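Local coordinates for protein putative adhesin (Komagataella phaffii, PDB 5FX8) that is a putative cell-wall adhesion protein, seen here as its N-terminal part, that may mediate cell-cell interaction through salt bridges and hydrogen bonds with other proteins, at residues Q151-N157 and F297-F303; T160-E164 and L266-A270; D180-T186 and V276-V282; G188-C192 and C242-I247. One frame throughout, in Å; residues are numbered along the deposited sequence.

Contact 1: Q151-N157 and F297-F303; sequences QPIKLSN and FVLDEPF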
loop_
_atom_site.group_PDB
_atom_site.type_symbol
_atom_site.label_atom_id
_atom_site.label_comp_id
_atom_site.label_asym_id
_atom_site.label_seq_id
_atom_site.Cartn_x
_atom_site.Cartn_y
_atom_site.Cartn_z
ATOM N N GLN C 151 -10.362 13.771 -37.843
ATOM C CA GLN C 151 -10.548 12.356 -38.061
ATOM C C GLN C 151 -9.280 11.838 -38.709
ATOM O O GLN C 151 -8.434 12.637 -39.112
ATOM C CB GLN C 151 -11.770 12.106 -38.933
ATOM C CG GLN C 151 -11.735 12.845 -40.233
ATOM C CD GLN C 151 -12.882 12.468 -41.128
ATOM O OE1 GLN C 151 -13.447 11.395 -40.981
ATOM N NE2 GLN C 151 -13.239 13.350 -42.061
ATOM N N PRO C 152 -9.087 10.531 -38.803
ATOM C CA PRO C 152 -7.925 10.023 -39.532
ATOM C C PRO C 152 -7.982 10.417 -40.998
ATOM O O PRO C 152 -9.010 10.266 -41.656
ATOM C CB PRO C 152 -8.041 8.511 -39.357
ATOM C CG PRO C 152 -8.865 8.350 -38.148
ATOM C CD PRO C 152 -9.843 9.446 -38.169
ATOM N N ILE C 153 -6.860 10.912 -41.507
ATOM C CA ILE C 153 -6.716 11.224 -42.914
ATOM C C ILE C 153 -5.589 10.376 -43.500
ATOM O O ILE C 153 -4.831 9.739 -42.781
ATOM C CB ILE C 153 -6.467 12.716 -43.159
ATOM C CG1 ILE C 153 -5.166 13.151 -42.510
ATOM C CG2 ILE C 153 -7.623 13.514 -42.637
ATOM C CD1 ILE C 153 -4.832 14.567 -42.796
ATOM N N LYS C 154 -5.508 10.369 -44.835
ATOM C CA LYS C 154 -4.505 9.647 -45.604
ATOM C C LYS C 154 -3.873 10.611 -46.605
ATOM O O LYS C 154 -4.577 11.423 -47.200
ATOM C CB LYS C 154 -5.147 8.464 -46.321
ATOM C CG LYS C 154 -4.189 7.334 -46.546
ATOM C CD LYS C 154 -4.212 6.842 -47.942
ATOM C CE LYS C 154 -5.538 6.292 -48.277
ATOM N NZ LYS C 154 -5.501 5.754 -49.649
ATOM N N LEU C 155 -2.553 10.548 -46.786
ATOM C CA LEU C 155 -1.837 11.431 -47.710
ATOM C C LEU C 155 -0.893 10.628 -48.602
ATOM O O LEU C 155 -0.313 9.640 -48.150
ATOM C CB LEU C 155 -1.048 12.508 -46.945
ATOM C CG LEU C 155 -1.861 13.416 -46.009
ATOM C CD1 LEU C 155 -0.974 14.400 -45.287
ATOM C CD2 LEU C 155 -2.947 14.163 -46.736
ATOM N N SER C 156 -0.746 11.035 -49.872
ATOM C CA SER C 156 0.152 10.405 -50.841
ATOM C C SER C 156 1.355 11.299 -51.080
ATOM O O SER C 156 1.243 12.521 -51.059
ATOM C CB SER C 156 -0.509 10.171 -52.210
ATOM O OG SER C 156 -1.741 9.482 -52.165
ATOM N N ASN C 157 2.505 10.704 -51.351
ATOM C CA ASN C 157 3.664 11.484 -51.758
ATOM C C ASN C 157 4.443 10.668 -52.765
ATOM O O ASN C 157 4.917 9.579 -52.445
ATOM C CB ASN C 157 4.564 11.850 -50.581
ATOM C CG ASN C 157 3.912 12.828 -49.608
ATOM O OD1 ASN C 157 3.847 14.035 -49.864
ATOM N ND2 ASN C 157 3.449 12.308 -48.467
ATOM N N PHE C 297 -13.114 3.967 -39.895
ATOM C CA PHE C 297 -12.942 4.878 -41.017
ATOM C C PHE C 297 -12.352 4.109 -42.186
ATOM O O PHE C 297 -11.555 3.190 -42.007
ATOM C CB PHE C 297 -12.012 6.063 -40.690
ATOM C CG PHE C 297 -12.462 6.897 -39.539
ATOM C CD1 PHE C 297 -12.241 6.483 -38.242
ATOM C CD2 PHE C 297 -13.078 8.107 -39.751
ATOM C CE1 PHE C 297 -12.651 7.241 -37.186
ATOM C CE2 PHE C 297 -13.484 8.882 -38.697
ATOM C CZ PHE C 297 -13.274 8.446 -37.408
ATOM N N VAL C 298 -12.749 4.499 -43.389
ATOM C CA VAL C 298 -12.220 3.930 -44.619
ATOM C C VAL C 298 -11.624 5.060 -45.442
ATOM O O VAL C 298 -12.262 6.102 -45.637
ATOM C CB VAL C 298 -13.305 3.177 -45.402
ATOM C CG1 VAL C 298 -12.690 2.397 -46.533
ATOM C CG2 VAL C 298 -14.025 2.247 -44.476
ATOM N N LEU C 299 -10.394 4.863 -45.905
ATOM C CA LEU C 299 -9.658 5.871 -46.666
ATOM C C LEU C 299 -9.162 5.212 -47.952
ATOM O O LEU C 299 -8.112 4.565 -47.972
ATOM C CB LEU C 299 -8.513 6.438 -45.832
ATOM C CG LEU C 299 -8.820 6.772 -44.371
ATOM C CD1 LEU C 299 -7.547 7.014 -43.622
ATOM C CD2 LEU C 299 -9.681 7.974 -44.255
ATOM N N ASP C 300 -9.910 5.378 -49.037
ATOM C CA ASP C 300 -9.635 4.631 -50.258
ATOM C C ASP C 300 -9.082 5.496 -51.381
ATOM O O ASP C 300 -9.031 5.040 -52.526
ATOM C CB ASP C 300 -10.883 3.892 -50.734
ATOM C CG ASP C 300 -12.135 4.728 -50.618
ATOM O OD1 ASP C 300 -12.038 5.971 -50.653
ATOM O OD2 ASP C 300 -13.227 4.136 -50.504
ATOM N N GLU C 301 -8.635 6.707 -51.079
ATOM C CA GLU C 301 -8.094 7.585 -52.113
ATOM C C GLU C 301 -6.958 6.897 -52.877
ATOM O O GLU C 301 -6.005 6.415 -52.248
ATOM C CB GLU C 301 -7.605 8.897 -51.502
ATOM C CG GLU C 301 -7.438 10.041 -52.497
ATOM C CD GLU C 301 -6.502 11.138 -51.993
ATOM O OE1 GLU C 301 -6.012 11.023 -50.844
ATOM O OE2 GLU C 301 -6.250 12.113 -52.752
ATOM N N PRO C 302 -7.032 6.811 -54.226
ATOM C CA PRO C 302 -5.949 6.224 -55.026
ATOM C C PRO C 302 -4.719 7.099 -55.120
ATOM O O PRO C 302 -4.719 8.242 -54.663
ATOM C CB PRO C 302 -6.574 6.078 -56.418
ATOM C CG PRO C 302 -7.980 6.230 -56.241
ATOM C CD PRO C 302 -8.207 7.094 -55.047
ATOM N N PHE C 303 -3.674 6.568 -55.740
ATOM C CA PHE C 303 -2.466 7.311 -56.045
ATOM C C PHE C 303 -2.290 7.405 -57.551
ATOM O O PHE C 303 -2.553 6.448 -58.285
ATOM C CB PHE C 303 -1.244 6.657 -55.432
ATOM C CG PHE C 303 0.049 7.304 -55.814
ATOM C CD1 PHE C 303 0.382 8.541 -55.328
ATOM C CD2 PHE C 303 0.950 6.654 -56.625
ATOM C CE1 PHE C 303 1.570 9.118 -55.655
ATOM C CE2 PHE C 303 2.142 7.232 -56.954
ATOM C CZ PHE C 303 2.452 8.460 -56.470
#
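F297 presents a ring face to P152: CD of P152 lies 3.5 Å from the ring centroid and 5° off the ring normal, a CH-pi contact. Q151 meets the same ring at its edge, with OE1 3.4 Å from CE2 of F297. Two residues on, L299 also points toward the first segment; its CD2 comes within 3.5 Å of the P152 carbonyl O, and its CB within 3.9 Å of CE of K154. The strand is interrupted here, and the chain through D300 and E301 bends so that the E301 carbonyl O accepts a 2.7 Å hydrogen bond from NZ of K154. That ammonium also bonds to N278 OD1, so the buried charge has one partner on strand 294-304 and one on strand 275-286. After P302, the ring of F303 reaches S156, its CD1 3.6 Å from CB of S156. The segments run 15° apart, CA to CA 7.3 Å for P152-F297, 6.5 Å for K154-L299 and 6.6 Å for S156-F303. Edge strands of two sheets, 153-158 and 294-304, meet through side chains and their contacts to main-chain carbonyls, without backbone-to-backbone hydrogen bonds, closing one side of the second cohesin-like domain's beta-sandwich.

Contact 2: T160-E164 and L266-A270; sequences TGGVE and LSNLA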
loop_
_atom_site.group_PDB
_atom_site.type_symbol
_atom_site.label_atom_id
_atom_site.label_comp_id
_atom_site.label_asym_id
_atom_site.label_seq_id
_atom_site.Cartn_x
_atom_site.Cartn_y
_atom_site.Cartn_z
ATOM N N THR C 160 10.919 8.426 -55.412
ATOM C CA THR C 160 11.696 7.569 -56.305
ATOM C C THR C 160 11.452 6.080 -56.044
ATOM O O THR C 160 12.246 5.390 -55.404
ATOM C CB THR C 160 13.159 7.891 -56.104
ATOM O OG1 THR C 160 13.327 9.309 -56.166
ATOM C CG2 THR C 160 13.989 7.217 -57.161
ATOM N N GLY C 161 10.360 5.550 -56.578
ATOM C CA GLY C 161 9.980 4.210 -56.175
ATOM C C GLY C 161 8.642 3.677 -56.633
ATOM O O GLY C 161 8.617 2.750 -57.416
ATOM N N GLY C 162 7.535 4.218 -56.135
ATOM C CA GLY C 162 7.599 5.208 -55.098
ATOM C C GLY C 162 6.360 5.945 -54.651
ATOM O O GLY C 162 6.105 7.030 -55.142
ATOM N N VAL C 163 5.611 5.383 -53.701
ATOM C CA VAL C 163 4.629 6.132 -52.924
ATOM C C VAL C 163 5.003 6.030 -51.463
ATOM O O VAL C 163 5.170 4.927 -50.942
ATOM C CB VAL C 163 3.200 5.600 -53.077
ATOM C CG1 VAL C 163 2.234 6.726 -52.843
ATOM C CG2 VAL C 163 3.008 4.967 -54.364
ATOM N N GLU C 164 5.072 7.158 -50.789
ATOM C CA GLU C 164 5.088 7.175 -49.341
ATOM C C GLU C 164 3.690 7.559 -48.888
ATOM O O GLU C 164 3.182 8.621 -49.264
ATOM C CB GLU C 164 6.137 8.146 -48.823
ATOM C CG GLU C 164 6.366 8.046 -47.337
ATOM C CD GLU C 164 7.432 8.988 -46.843
ATOM O OE1 GLU C 164 7.877 9.878 -47.620
ATOM O OE2 GLU C 164 7.817 8.829 -45.661
ATOM N N LEU C 266 6.275 2.964 -46.941
ATOM C CA LEU C 266 6.729 3.102 -48.307
ATOM C C LEU C 266 6.206 1.955 -49.147
ATOM O O LEU C 266 6.107 0.814 -48.695
ATOM C CB LEU C 266 8.255 3.120 -48.354
ATOM C CG LEU C 266 9.011 3.452 -49.638
ATOM C CD1 LEU C 266 8.667 4.842 -50.047
ATOM C CD2 LEU C 266 10.501 3.355 -49.410
ATOM N N SER C 267 5.885 2.268 -50.391
ATOM C CA SER C 267 5.489 1.275 -51.374
ATOM C C SER C 267 6.316 1.490 -52.634
ATOM O O SER C 267 6.190 2.523 -53.296
ATOM C CB SER C 267 3.997 1.370 -51.663
ATOM O OG SER C 267 3.585 0.335 -52.523
ATOM N N ASN C 268 7.176 0.529 -52.954
ATOM C CA ASN C 268 7.908 0.545 -54.211
ATOM C C ASN C 268 7.019 0.081 -55.361
ATOM O O ASN C 268 6.241 -0.862 -55.222
ATOM C CB ASN C 268 9.146 -0.335 -54.097
ATOM C CG ASN C 268 10.175 0.251 -53.161
ATOM O OD1 ASN C 268 10.556 1.408 -53.306
ATOM N ND2 ASN C 268 10.616 -0.529 -52.180
ATOM N N LEU C 269 7.126 0.765 -56.502
ATOM C CA LEU C 269 6.308 0.473 -57.673
ATOM C C LEU C 269 7.174 0.076 -58.864
ATOM O O LEU C 269 8.311 0.529 -59.007
ATOM C CB LEU C 269 5.458 1.683 -58.057
ATOM C CG LEU C 269 4.585 2.230 -56.933
ATOM C CD1 LEU C 269 4.008 3.587 -57.296
ATOM C CD2 LEU C 269 3.475 1.248 -56.615
ATOM N N ALA C 270 6.624 -0.767 -59.729
ATOM C CA ALA C 270 7.259 -0.997 -61.017
ATOM C C ALA C 270 7.229 0.281 -61.833
ATOM O O ALA C 270 6.343 1.119 -61.676
ATOM C CB ALA C 270 6.554 -2.108 -61.788
#
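The side chains of V163 and L269 make the closest apolar contact between T160-E164 and L266-A270, CG2 of V163 lying 3.4 Å from CD1 of L269. V163 has a t rotamer (chi1 -153°) and L269 an m, t one, and both also pack on F303 of strand 294-304. V163 shares its face of the sheet with S267, whose chi1 of -175° puts OG within hydrogen-bonding reach of the Q185 amide in the opposing sheet. On the other face, L266 turns its end back across the strand pair with chi1 t and chi2 p, bringing CD1 to 4.3 Å from CB of E164. E164 is extended (chi1 -170°, chi2 179°), and its OE2 bonds to OG of S264. The backbone sets this register: V163 N to S267 O (2.9 Å, 172°) and S267 N to V163 O (2.8 Å) bracket one hydrogen-bonded pair, flanked by the non-hydrogen-bonded pairs G162-N268 and E164-L266. A third bond, L269 N to G161 O at 2.6 Å, extends the ladder past the strand. The peptide before G162, at the start of strand 162-170, is cis, and an ideal CB on G162 would clash with C of T160 at 2.9 Å. With strand axes 4.8 Å apart and directions 167° apart, this is an antiparallel pairing of inner strands in one sheet of a cohesin-like beta-sandwich.

Contact 3: D180-T186 and V276-V282; sequences DISTVQT and VQNVVNV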
loop_
_atom_site.group_PDB
_atom_site.type_symbol
_atom_site.label_atom_id
_atom_site.label_comp_id
_atom_site.label_asym_id
_atom_site.label_seq_id
_atom_site.Cartn_x
_atom_site.Cartn_y
_atom_site.Cartn_z
ATOM N N ASP C 180 -6.073 0.866 -34.510
ATOM C CA ASP C 180 -5.888 -0.259 -35.414
ATOM C C ASP C 180 -5.843 0.221 -36.860
ATOM O O ASP C 180 -6.736 0.940 -37.302
ATOM C CB ASP C 180 -7.022 -1.253 -35.249
ATOM C CG ASP C 180 -7.185 -1.694 -33.838
ATOM O OD1 ASP C 180 -6.164 -2.087 -33.236
ATOM O OD2 ASP C 180 -8.319 -1.635 -33.321
ATOM N N ILE C 181 -4.835 -0.213 -37.606
ATOM C CA ILE C 181 -4.639 0.209 -38.986
ATOM C C ILE C 181 -4.369 -1.012 -39.853
ATOM O O ILE C 181 -3.594 -1.893 -39.473
ATOM C CB ILE C 181 -3.479 1.221 -39.088
ATOM C CG1 ILE C 181 -3.813 2.488 -38.319
ATOM C CG2 ILE C 181 -3.217 1.592 -40.502
ATOM C CD1 ILE C 181 -2.616 3.199 -37.842
ATOM N N SER C 182 -5.003 -1.070 -41.016
ATOM C CA SER C 182 -4.623 -2.031 -42.042
ATOM C C SER C 182 -4.709 -1.377 -43.416
ATOM O O SER C 182 -5.633 -0.609 -43.682
ATOM C CB SER C 182 -5.509 -3.259 -42.003
ATOM O OG SER C 182 -6.831 -2.867 -42.274
ATOM N N THR C 183 -3.743 -1.685 -44.279
ATOM C CA THR C 183 -3.679 -1.195 -45.649
ATOM C C THR C 183 -3.655 -2.376 -46.602
ATOM O O THR C 183 -2.955 -3.353 -46.349
ATOM C CB THR C 183 -2.408 -0.366 -45.900
ATOM O OG1 THR C 183 -2.108 0.426 -44.754
ATOM C CG2 THR C 183 -2.588 0.574 -47.075
ATOM N N VAL C 184 -4.401 -2.283 -47.703
ATOM C CA VAL C 184 -4.236 -3.184 -48.837
ATOM C C VAL C 184 -4.055 -2.361 -50.108
ATOM O O VAL C 184 -4.706 -1.331 -50.295
ATOM C CB VAL C 184 -5.423 -4.153 -48.965
ATOM C CG1 VAL C 184 -5.721 -4.739 -47.689
ATOM C CG2 VAL C 184 -6.621 -3.485 -49.473
ATOM N N GLN C 185 -3.164 -2.809 -50.983
ATOM C CA GLN C 185 -2.928 -2.070 -52.208
ATOM C C GLN C 185 -2.472 -3.007 -53.327
ATOM O O GLN C 185 -1.806 -4.012 -53.076
ATOM C CB GLN C 185 -1.905 -0.965 -51.966
ATOM C CG GLN C 185 -0.735 -1.048 -52.853
ATOM C CD GLN C 185 0.151 0.141 -52.775
ATOM O OE1 GLN C 185 1.125 0.228 -53.507
ATOM N NE2 GLN C 185 -0.166 1.071 -51.893
ATOM N N THR C 186 -2.870 -2.684 -54.557
ATOM C CA THR C 186 -2.366 -3.352 -55.758
ATOM C C THR C 186 -2.025 -2.261 -56.734
ATOM O O THR C 186 -2.784 -1.315 -56.866
ATOM C CB THR C 186 -3.396 -4.302 -56.414
ATOM O OG1 THR C 186 -4.523 -3.536 -56.851
ATOM C CG2 THR C 186 -3.869 -5.335 -55.453
ATOM N N VAL C 276 -2.497 3.440 -58.646
ATOM C CA VAL C 276 -2.433 2.496 -57.530
ATOM C C VAL C 276 -3.725 2.586 -56.723
ATOM O O VAL C 276 -4.099 3.671 -56.270
ATOM C CB VAL C 276 -1.206 2.782 -56.636
ATOM C CG1 VAL C 276 -1.427 2.311 -55.229
ATOM C CG2 VAL C 276 -0.020 2.093 -57.174
ATOM N N GLN C 277 -4.401 1.451 -56.531
ATOM C CA GLN C 277 -5.545 1.384 -55.623
ATOM C C GLN C 277 -5.041 1.121 -54.209
ATOM O O GLN C 277 -4.165 0.277 -54.005
ATOM C CB GLN C 277 -6.531 0.297 -56.045
ATOM C CG GLN C 277 -6.969 0.386 -57.494
ATOM C CD GLN C 277 -7.709 1.675 -57.802
ATOM O OE1 GLN C 277 -8.700 2.011 -57.138
ATOM N NE2 GLN C 277 -7.226 2.418 -58.803
ATOM N N ASN C 278 -5.575 1.866 -53.242
ATOM C CA ASN C 278 -5.109 1.773 -51.865
ATOM C C ASN C 278 -6.237 2.083 -50.904
ATOM O O ASN C 278 -6.856 3.142 -51.006
ATOM C CB ASN C 278 -3.963 2.737 -51.598
ATOM C CG ASN C 278 -3.488 2.676 -50.166
ATOM O OD1 ASN C 278 -4.149 3.164 -49.260
ATOM N ND2 ASN C 278 -2.343 2.073 -49.959
ATOM N N VAL C 279 -6.461 1.199 -49.942
ATOM C CA VAL C 279 -7.417 1.459 -48.878
ATOM C C VAL C 279 -6.697 1.369 -47.543
ATOM O O VAL C 279 -5.741 0.608 -47.393
ATOM C CB VAL C 279 -8.601 0.488 -48.934
ATOM C CG1 VAL C 279 -8.116 -0.890 -48.720
ATOM C CG2 VAL C 279 -9.608 0.844 -47.892
ATOM N N VAL C 280 -7.133 2.184 -46.590
ATOM C CA VAL C 280 -6.631 2.160 -45.232
ATOM C C VAL C 280 -7.838 2.164 -44.320
ATOM O O VAL C 280 -8.567 3.156 -44.262
ATOM C CB VAL C 280 -5.726 3.346 -44.914
ATOM C CG1 VAL C 280 -5.430 3.355 -43.455
ATOM C CG2 VAL C 280 -4.460 3.229 -45.656
ATOM N N ASN C 281 -8.049 1.073 -43.601
ATOM C CA ASN C 281 -9.069 1.028 -42.566
ATOM C C ASN C 281 -8.440 1.426 -41.240
ATOM O O ASN C 281 -7.403 0.891 -40.858
ATOM C CB ASN C 281 -9.665 -0.368 -42.479
ATOM C CG ASN C 281 -10.066 -0.901 -43.820
ATOM O OD1 ASN C 281 -9.240 -1.424 -44.570
ATOM N ND2 ASN C 281 -11.342 -0.769 -44.141
ATOM N N VAL C 282 -9.052 2.376 -40.554
ATOM C CA VAL C 282 -8.572 2.849 -39.264
ATOM C C VAL C 282 -9.708 2.706 -38.271
ATOM O O VAL C 282 -10.783 3.274 -38.477
ATOM C CB VAL C 282 -8.086 4.301 -39.333
ATOM C CG1 VAL C 282 -7.783 4.811 -37.949
ATOM C CG2 VAL C 282 -6.868 4.386 -40.202
#
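This is an antiparallel strand pairing between D180-T186 and V276-V282, in the interior of one five-stranded sheet of the second cohesin-like domain. The evidence is a continuous ladder: axes 4.8 Å apart, N-to-C directions 167° apart, and six backbone hydrogen bonds. They come in reciprocal couples, S182 N to N281 O (3.1 Å) with N281 N to S182 O (2.9 Å), V184 N to V279 O (3.2 Å) with V279 N to V184 O (3.1 Å), and T186 N to Q277 O (3.3 Å) with Q277 N to T186 O (3.2 Å). The non-hydrogen-bonded pairs T183-V280 and Q185-N278 fall between them, and I181-V282 follows at the end beyond S182-N281; CA-H...O contacts such as T183 CA to V279 O (3.2 Å) add to the ladder. These three pairs point toward the facing sheet. I181 CG1 meets V282 CG2 at 4.1 Å, T183 CG2 meets V280 CG2 at 3.5 Å, and V280 and V282 pack on V167 and I169 of strand 162-170. The other face carries S182, N281, V184, V279, T186 and Q277, all partly or fully exposed. Such alternation implies an inner face mixing I181, V280 and V282 with T183, Q185 and N278, the last bonded through OD1 to K154 NZ, and an outer face of polar residues and valines, on strands held by main-chain hydrogen bonds that do not depend on side-chain identity.

Contact 4: G188-C192 and C242-I247; sequences GTFDC and CGDGTI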
loop_
_atom_site.group_PDB
_atom_site.type_symbol
_atom_site.label_atom_id
_atom_site.label_comp_id
_atom_site.label_asym_id
_atom_site.label_seq_id
_atom_site.Cartn_x
_atom_site.Cartn_y
_atom_site.Cartn_z
ATOM N N GLY C 188 1.415 -2.316 -55.853
ATOM C CA GLY C 188 2.692 -2.043 -55.215
ATOM C C GLY C 188 3.187 -3.175 -54.325
ATOM O O GLY C 188 2.494 -4.149 -54.026
ATOM N N THR C 189 4.437 -3.025 -53.896
ATOM C CA THR C 189 5.081 -3.945 -52.965
ATOM C C THR C 189 5.615 -3.160 -51.777
ATOM O O THR C 189 6.522 -2.338 -51.939
ATOM C CB THR C 189 6.219 -4.722 -53.634
ATOM O OG1 THR C 189 5.675 -5.733 -54.485
ATOM C CG2 THR C 189 7.075 -5.396 -52.591
ATOM N N PHE C 190 5.072 -3.436 -50.587
ATOM C CA PHE C 190 5.450 -2.700 -49.383
ATOM C C PHE C 190 6.858 -3.062 -48.944
ATOM O O PHE C 190 7.258 -4.223 -49.002
ATOM C CB PHE C 190 4.472 -2.982 -48.244
ATOM C CG PHE C 190 3.182 -2.240 -48.362
ATOM C CD1 PHE C 190 3.172 -0.870 -48.542
ATOM C CD2 PHE C 190 1.969 -2.909 -48.322
ATOM C CE1 PHE C 190 1.975 -0.186 -48.669
ATOM C CE2 PHE C 190 0.772 -2.220 -48.456
ATOM C CZ PHE C 190 0.777 -0.865 -48.627
ATOM N N ASP C 191 7.611 -2.054 -48.517
ATOM C CA ASP C 191 8.954 -2.227 -47.965
ATOM C C ASP C 191 8.829 -2.316 -46.447
ATOM O O ASP C 191 8.640 -1.313 -45.755
ATOM C CB ASP C 191 9.869 -1.082 -48.388
ATOM C CG ASP C 191 11.311 -1.300 -47.976
ATOM O OD1 ASP C 191 11.581 -2.200 -47.153
ATOM O OD2 ASP C 191 12.179 -0.555 -48.469
ATOM N N CYS C 192 8.943 -3.527 -45.927
ATOM C CA CYS C 192 8.695 -3.742 -44.516
ATOM C C CYS C 192 9.816 -3.209 -43.664
ATOM O O CYS C 192 9.630 -2.996 -42.467
ATOM C CB CYS C 192 8.477 -5.220 -44.277
ATOM S SG CYS C 192 7.110 -5.759 -45.306
ATOM N N CYS C 242 3.535 -7.148 -41.912
ATOM C CA CYS C 242 3.804 -6.492 -43.187
ATOM C C CYS C 242 4.046 -7.561 -44.240
ATOM O O CYS C 242 5.036 -8.295 -44.173
ATOM C CB CYS C 242 4.994 -5.545 -43.085
ATOM S SG CYS C 242 5.498 -4.696 -44.642
ATOM N N GLY C 243 3.130 -7.651 -45.204
ATOM C CA GLY C 243 3.310 -8.469 -46.379
ATOM C C GLY C 243 3.528 -7.591 -47.594
ATOM O O GLY C 243 3.605 -6.372 -47.504
ATOM N N ASP C 244 3.622 -8.236 -48.754
ATOM C CA ASP C 244 3.941 -7.492 -49.967
ATOM C C ASP C 244 2.804 -6.561 -50.364
ATOM O O ASP C 244 3.049 -5.446 -50.837
ATOM C CB ASP C 244 4.273 -8.450 -51.107
ATOM C CG ASP C 244 5.675 -9.013 -51.002
ATOM O OD1 ASP C 244 6.509 -8.372 -50.331
ATOM O OD2 ASP C 244 5.949 -10.082 -51.595
ATOM N N GLY C 245 1.559 -6.990 -50.166
ATOM C CA GLY C 245 0.425 -6.161 -50.511
ATOM C C GLY C 245 -0.394 -5.650 -49.344
ATOM O O GLY C 245 -1.353 -4.907 -49.551
ATOM N N THR C 246 -0.036 -6.016 -48.115
ATOM C CA THR C 246 -0.832 -5.657 -46.950
ATOM C C THR C 246 0.056 -5.328 -45.764
ATOM O O THR C 246 1.120 -5.920 -45.587
ATOM C CB THR C 246 -1.749 -6.789 -46.565
ATOM O OG1 THR C 246 -0.999 -8.001 -46.662
ATOM C CG2 THR C 246 -2.917 -6.838 -47.494
ATOM N N ILE C 247 -0.407 -4.398 -44.936
ATOM C CA ILE C 247 0.219 -4.089 -43.658
ATOM C C ILE C 247 -0.864 -4.003 -42.595
ATOM O O ILE C 247 -1.880 -3.335 -42.795
ATOM C CB ILE C 247 1.014 -2.774 -43.689
ATOM C CG1 ILE C 247 2.010 -2.727 -44.834
ATOM C CG2 ILE C 247 1.785 -2.624 -42.422
ATOM C CD1 ILE C 247 2.662 -1.371 -44.999
#
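F190 lays its ring against I247, whose CD1 sits over the ring face, 3.6 Å from the centroid and 14° off the normal, a CH-pi contact; CG1 of I247 also approaches CD2 of F190 at 3.5 Å. Near the ring plane, at the edge, come main-chain atoms of the turn: O of G245 at 3.6 Å from CE2 of F190 and N of T246 at 3.7 Å from its CD2. The same residue is held through its backbone, F190 N donating to D244 O at 2.9 Å with an angle of 166°. T189 adds a CA-H...O contact to that oxygen, CA to O 3.3 Å. The acceptor belongs to the tight hairpin joining strands 237-242 and 246-252, recognisable from the G243 N to T246 O bond of 2.7 Å; strand 189-200 lies in the other sheet of the cohesin-like beta-sandwich, so the contact ties the two sheets at one end. F190 also meets F265 with ring planes at about 70°, placing it between the sheets. At the far end of the first segment the chain turns a corner at C192, and there a covalent link is made: C192 SG and C242 SG are bonded at 2.0 Å, with chi3 of -78°. The C242 sulfur, SG, lies 4.1 Å from CB of F190.

In the fold
All four contacts lie in the second cohesin-like domain, a sandwich of two five-stranded antiparallel sheets. Contact 2 pairs strands of one sheet and contact 3 strands of the other; contacts 1 and 4 run between the sheets, their centres about 17 Å apart with no touch. Contacts 2 and 3 each touch all the others; the centre of contact 3 is about 8 Å from that of contact 1, 10 Å from contact 4 and 15 Å from contact 2. In sequence, contact 1 spans the other three, contacts 2 and 3 interleave, and contact 4 falls within both. The domain's first and last strands, 153-158 and 294-304, meet at one side of the sandwich, while the C192-C242 disulfide crosslinks the two sheets elsewhere.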